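Local coordinates for protein beta-lactamase Rm3 (Uncultured bacterium, PDB 5IQK) that hydrolyses beta-lactam antibiotics as a zinc-dependent metallo-beta-lactamase of subclass B3, and so probably confers antibiotic resistance, at residues Phe20-Val34 with Trp164-Tyr177. Sequence-based numbering, arbitrary orientation.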
# COMPACT_ATOMS: atom_id res chain seq x y z
N PHE A 20 2.85 -1.22 -16.10
CA PHE A 20 3.43 -2.26 -16.94
C PHE A 20 2.41 -3.37 -17.14
O PHE A 20 1.84 -3.86 -16.18
CB PHE A 20 4.72 -2.81 -16.34
CG PHE A 20 5.43 -3.77 -17.25
CD1 PHE A 20 5.30 -5.14 -17.07
CD2 PHE A 20 6.20 -3.30 -18.29
CE1 PHE A 20 5.95 -6.03 -17.91
CE2 PHE A 20 6.85 -4.19 -19.15
CZ PHE A 20 6.72 -5.55 -18.96
N GLY A 21 2.17 -3.74 -18.40
CA GLY A 21 1.25 -4.81 -18.73
C GLY A 21 -0.14 -4.60 -18.17
O GLY A 21 -0.80 -3.61 -18.46
N ASN A 22 -0.57 -5.53 -17.33
CA ASN A 22 -1.92 -5.48 -16.77
C ASN A 22 -1.97 -4.76 -15.42
O ASN A 22 -2.96 -4.87 -14.71
CB ASN A 22 -2.49 -6.90 -16.62
CG ASN A 22 -1.64 -7.78 -15.72
OD1 ASN A 22 -0.41 -7.69 -15.71
ND2 ASN A 22 -2.29 -8.63 -14.93
N THR A 23 -0.90 -4.04 -15.08
CA THR A 23 -0.84 -3.30 -13.82
C THR A 23 -1.03 -1.79 -14.04
O THR A 23 -0.27 -1.18 -14.79
CB THR A 23 0.50 -3.53 -13.10
OG1 THR A 23 0.68 -4.93 -12.81
CG2 THR A 23 0.56 -2.72 -11.77
N TYR A 24 -2.03 -1.20 -13.38
CA TYR A 24 -2.34 0.22 -13.57
C TYR A 24 -2.34 0.97 -12.25
O TYR A 24 -2.70 0.40 -11.22
CB TYR A 24 -3.71 0.40 -14.20
CG TYR A 24 -3.87 -0.28 -15.54
CD1 TYR A 24 -3.79 0.45 -16.71
CD2 TYR A 24 -4.10 -1.65 -15.63
CE1 TYR A 24 -3.94 -0.16 -17.94
CE2 TYR A 24 -4.25 -2.26 -16.86
CZ TYR A 24 -4.16 -1.50 -18.01
OH TYR A 24 -4.30 -2.11 -19.24
N TYR A 25 -2.02 2.26 -12.30
CA TYR A 25 -2.17 3.16 -11.14
C TYR A 25 -3.54 3.85 -11.15
O TYR A 25 -3.91 4.47 -12.15
CB TYR A 25 -1.06 4.21 -11.12
CG TYR A 25 -1.01 5.02 -9.83
CD1 TYR A 25 -0.35 4.53 -8.72
CD2 TYR A 25 -1.63 6.25 -9.74
CE1 TYR A 25 -0.29 5.26 -7.53
CE2 TYR A 25 -1.57 7.01 -8.55
CZ TYR A 25 -0.91 6.49 -7.46
OH TYR A 25 -0.86 7.22 -6.29
N VAL A 26 -4.29 3.74 -10.06
CA VAL A 26 -5.62 4.35 -9.99
C VAL A 26 -5.80 5.18 -8.71
O VAL A 26 -6.94 5.49 -8.32
CB VAL A 26 -6.74 3.29 -10.07
CG1 VAL A 26 -6.77 2.65 -11.45
CG2 VAL A 26 -6.56 2.23 -9.00
N GLY A 27 -4.68 5.54 -8.09
CA GLY A 27 -4.70 6.27 -6.84
C GLY A 27 -4.71 7.79 -6.98
O GLY A 27 -5.18 8.35 -7.98
N MET A 28 -4.20 8.46 -5.94
CA MET A 28 -4.23 9.91 -5.82
C MET A 28 -2.79 10.46 -5.78
O MET A 28 -1.84 9.69 -5.87
CB MET A 28 -4.99 10.33 -4.55
CG MET A 28 -6.51 10.13 -4.59
SD MET A 28 -7.06 8.42 -4.84
CE MET A 28 -6.20 7.56 -3.52
N LYS A 29 -2.64 11.77 -5.62
CA LYS A 29 -1.30 12.35 -5.64
C LYS A 29 -0.43 11.88 -4.46
O LYS A 29 0.80 11.82 -4.59
CB LYS A 29 -1.39 13.88 -5.63
CG LYS A 29 -0.17 14.55 -6.22
CD LYS A 29 -0.07 14.29 -7.71
CE LYS A 29 -1.03 15.16 -8.51
NZ LYS A 29 -1.01 14.87 -9.96
N GLY A 30 -1.04 11.56 -3.33
CA GLY A 30 -0.26 11.22 -2.15
C GLY A 30 -0.55 9.87 -1.54
O GLY A 30 0.03 9.52 -0.50
N LEU A 31 -1.45 9.10 -2.18
CA LEU A 31 -1.87 7.79 -1.69
C LEU A 31 -2.06 6.82 -2.86
O LEU A 31 -2.84 7.10 -3.76
CB LEU A 31 -3.19 7.91 -0.92
CG LEU A 31 -3.18 8.82 0.31
CD1 LEU A 31 -4.61 9.05 0.78
CD2 LEU A 31 -2.33 8.20 1.41
N SER A 32 -1.38 5.67 -2.83
CA SER A 32 -1.42 4.77 -3.98
C SER A 32 -2.63 3.85 -3.94
O SER A 32 -3.14 3.51 -2.88
CB SER A 32 -0.14 3.93 -4.07
OG SER A 32 1.00 4.76 -4.28
N SER A 33 -3.11 3.52 -5.12
CA SER A 33 -4.05 2.43 -5.32
C SER A 33 -3.67 1.82 -6.66
O SER A 33 -3.36 2.55 -7.60
CB SER A 33 -5.50 2.91 -5.32
OG SER A 33 -6.39 1.81 -5.48
N VAL A 34 -3.66 0.49 -6.76
CA VAL A 34 -3.16 -0.18 -7.95
C VAL A 34 -4.16 -1.23 -8.43
O VAL A 34 -4.69 -2.01 -7.63
CB VAL A 34 -1.77 -0.84 -7.69
CG1 VAL A 34 -1.36 -1.78 -8.83
CG2 VAL A 34 -0.70 0.24 -7.48
N TRP A 164 3.75 -9.68 -7.42
CA TRP A 164 3.15 -10.43 -8.51
C TRP A 164 3.95 -10.17 -9.76
O TRP A 164 4.84 -9.32 -9.77
CB TRP A 164 1.68 -10.01 -8.70
CG TRP A 164 1.50 -8.59 -9.16
CD1 TRP A 164 1.25 -8.18 -10.44
CD2 TRP A 164 1.58 -7.40 -8.36
NE1 TRP A 164 1.14 -6.81 -10.48
CE2 TRP A 164 1.34 -6.31 -9.22
CE3 TRP A 164 1.81 -7.16 -7.01
CZ2 TRP A 164 1.34 -5.00 -8.77
CZ3 TRP A 164 1.81 -5.85 -6.56
CH2 TRP A 164 1.58 -4.79 -7.43
N GLN A 165 3.63 -10.88 -10.84
CA GLN A 165 4.27 -10.63 -12.13
C GLN A 165 3.27 -10.04 -13.12
O GLN A 165 2.10 -10.39 -13.11
CB GLN A 165 4.86 -11.91 -12.72
CG GLN A 165 5.85 -12.63 -11.83
CD GLN A 165 6.74 -13.58 -12.60
OE1 GLN A 165 6.41 -14.03 -13.70
NE2 GLN A 165 7.90 -13.88 -12.02
N SER A 166 3.76 -9.14 -13.96
CA SER A 166 2.97 -8.60 -15.06
C SER A 166 3.78 -8.75 -16.33
O SER A 166 5.00 -8.54 -16.31
CB SER A 166 2.59 -7.14 -14.82
OG SER A 166 1.49 -7.05 -13.95
N CYS A 167 3.11 -9.12 -17.41
CA CYS A 167 3.76 -9.38 -18.69
C CYS A 167 3.24 -8.47 -19.79
O CYS A 167 2.06 -8.13 -19.81
CB CYS A 167 3.57 -10.84 -19.09
SG CYS A 167 4.23 -12.05 -17.90
N ASP A 168 4.11 -8.11 -20.70
CA ASP A 168 3.73 -7.33 -21.88
C ASP A 168 4.16 -8.22 -23.03
O ASP A 168 5.04 -7.90 -23.78
CB ASP A 168 4.37 -5.96 -21.95
CG ASP A 168 3.31 -4.82 -22.17
OD1 ASP A 168 2.59 -4.88 -23.20
OD2 ASP A 168 3.21 -3.90 -21.31
N GLY A 169 3.51 -9.36 -23.10
CA GLY A 169 3.71 -10.40 -24.10
C GLY A 169 4.71 -11.42 -23.59
O GLY A 169 4.42 -12.12 -22.62
N PRO A 170 5.88 -11.53 -24.24
CA PRO A 170 6.88 -12.49 -23.77
C PRO A 170 7.70 -12.01 -22.57
O PRO A 170 8.25 -12.85 -21.85
CB PRO A 170 7.79 -12.69 -24.99
CG PRO A 170 7.55 -11.51 -25.86
CD PRO A 170 6.17 -11.01 -25.59
N ARG A 171 7.77 -10.70 -22.32
CA ARG A 171 8.59 -10.21 -21.21
C ARG A 171 7.76 -10.06 -19.93
O ARG A 171 6.73 -9.37 -19.92
CB ARG A 171 9.24 -8.88 -21.60
CG ARG A 171 10.05 -8.20 -20.51
CD ARG A 171 10.39 -6.78 -20.94
NE ARG A 171 11.24 -6.08 -19.98
CZ ARG A 171 11.33 -4.76 -19.88
NH1 ARG A 171 10.62 -3.99 -20.70
NH2 ARG A 171 12.12 -4.20 -18.97
N CYS A 172 8.20 -10.71 -18.86
CA CYS A 172 7.59 -10.59 -17.55
C CYS A 172 8.43 -9.74 -16.61
O CYS A 172 9.65 -9.83 -16.62
CB CYS A 172 7.36 -11.97 -16.93
SG CYS A 172 6.07 -12.94 -17.82
N LEU A 173 7.78 -8.92 -15.80
CA LEU A 173 8.51 -8.17 -14.80
C LEU A 173 7.95 -8.47 -13.42
O LEU A 173 6.78 -8.80 -13.27
CB LEU A 173 8.44 -6.68 -15.09
CG LEU A 173 9.20 -6.21 -16.34
CD1 LEU A 173 9.10 -4.71 -16.47
CD2 LEU A 173 10.65 -6.67 -16.29
N ASN A 174 8.81 -8.36 -12.41
CA ASN A 174 8.40 -8.52 -11.02
C ASN A 174 7.87 -7.21 -10.45
O ASN A 174 8.59 -6.21 -10.41
CB ASN A 174 9.55 -9.06 -10.17
CG ASN A 174 10.05 -10.40 -10.66
OD1 ASN A 174 9.26 -11.32 -10.88
ND2 ASN A 174 11.36 -10.52 -10.85
N MET A 175 6.61 -7.23 -10.03
CA MET A 175 5.96 -6.04 -9.50
C MET A 175 5.96 -6.11 -7.99
O MET A 175 5.80 -7.18 -7.40
CB MET A 175 4.53 -5.92 -10.01
CG MET A 175 4.37 -6.27 -11.48
SD MET A 175 5.28 -5.18 -12.59
CE MET A 175 4.22 -3.73 -12.54
N VAL A 176 6.13 -4.96 -7.36
CA VAL A 176 6.14 -4.88 -5.91
C VAL A 176 5.29 -3.70 -5.46
O VAL A 176 5.50 -2.58 -5.93
CB VAL A 176 7.58 -4.72 -5.35
CG1 VAL A 176 7.54 -4.58 -3.82
CG2 VAL A 176 8.46 -5.91 -5.75
N TYR A 177 4.34 -3.97 -4.57
CA TYR A 177 3.63 -2.92 -3.87
C TYR A 177 4.17 -2.93 -2.45
O TYR A 177 3.87 -3.86 -1.70
CB TYR A 177 2.11 -3.15 -3.88
CG TYR A 177 1.29 -1.98 -3.35
CD1 TYR A 177 0.75 -1.04 -4.21
CD2 TYR A 177 1.08 -1.81 -1.98
CE1 TYR A 177 -0.00 0.03 -3.74
CE2 TYR A 177 0.34 -0.74 -1.49
CZ TYR A 177 -0.20 0.17 -2.38
OH TYR A 177 -0.94 1.23 -1.90
O HOH W 1 0.78 -10.20 -17.33
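Trp-164, Thr-23, Ser-166 and Asn-22 form a polar chain running across the contact. Trp-164 NE1 donates to Thr-23 OG1 at 3.0 Å in an almost straight bond (171°), with the acceptor in the plane of the indole. Thr-23 OG1 donates to Ser-166 OG, 2.5 Å away, and that hydroxyl donates in turn to Asn-22 OD1, which it meets from above the amide carbonyl plane. Every hydroxyl in this run of bonds thus both gives and accepts, and its direction is consistent with an indole N-H that can only donate at one end and an amide oxygen that can only accept at the other. A water bound to Cys-167 N gives Asn-22 OD1 a second donor, while a hydrogen bond from Asn-22 ND2 to Thr-37 O fixes the turn of the amide. Near the hairpin end, Gly-21 N makes a weak bond to Asp-168 OD2.

The apolar part centres on Phe-20. With CG anti to the backbone N (chi1 -174°), its ring lies over the 164-177 hairpin, and Leu-173 CD1 sits 3.4 Å from the ring centroid, almost on the normal, as a CH-pi contact. Asp-168 OD2 lies over the opposite face toward the rim, and Ser-166 O is at the edge, 3.1 Å from Phe-20 CE1. The methyl of the bent Met-175 meets the tip of Thr-23 and Phe-20 CB.

Farther along, Val-34 CG2 packs against the ring edge of Tyr-177, 3.8 Å from CD1. Ser-32 CB lies near the Tyr-177 hydroxyl, which is hydrogen-bonded to Asp-46 OD2; the Tyr-177 side chain is about 8 Å from a zinc ion.

The hairpin of strands 160-168 and 171-178, joined near its turn by the Cys-167–Cys-172 disulfide, here packs against strands 17-20, 23-25 and 34-36, forming part of the buried interface between the two sheets of the αβ/βα sandwich of metallo-beta-lactamases.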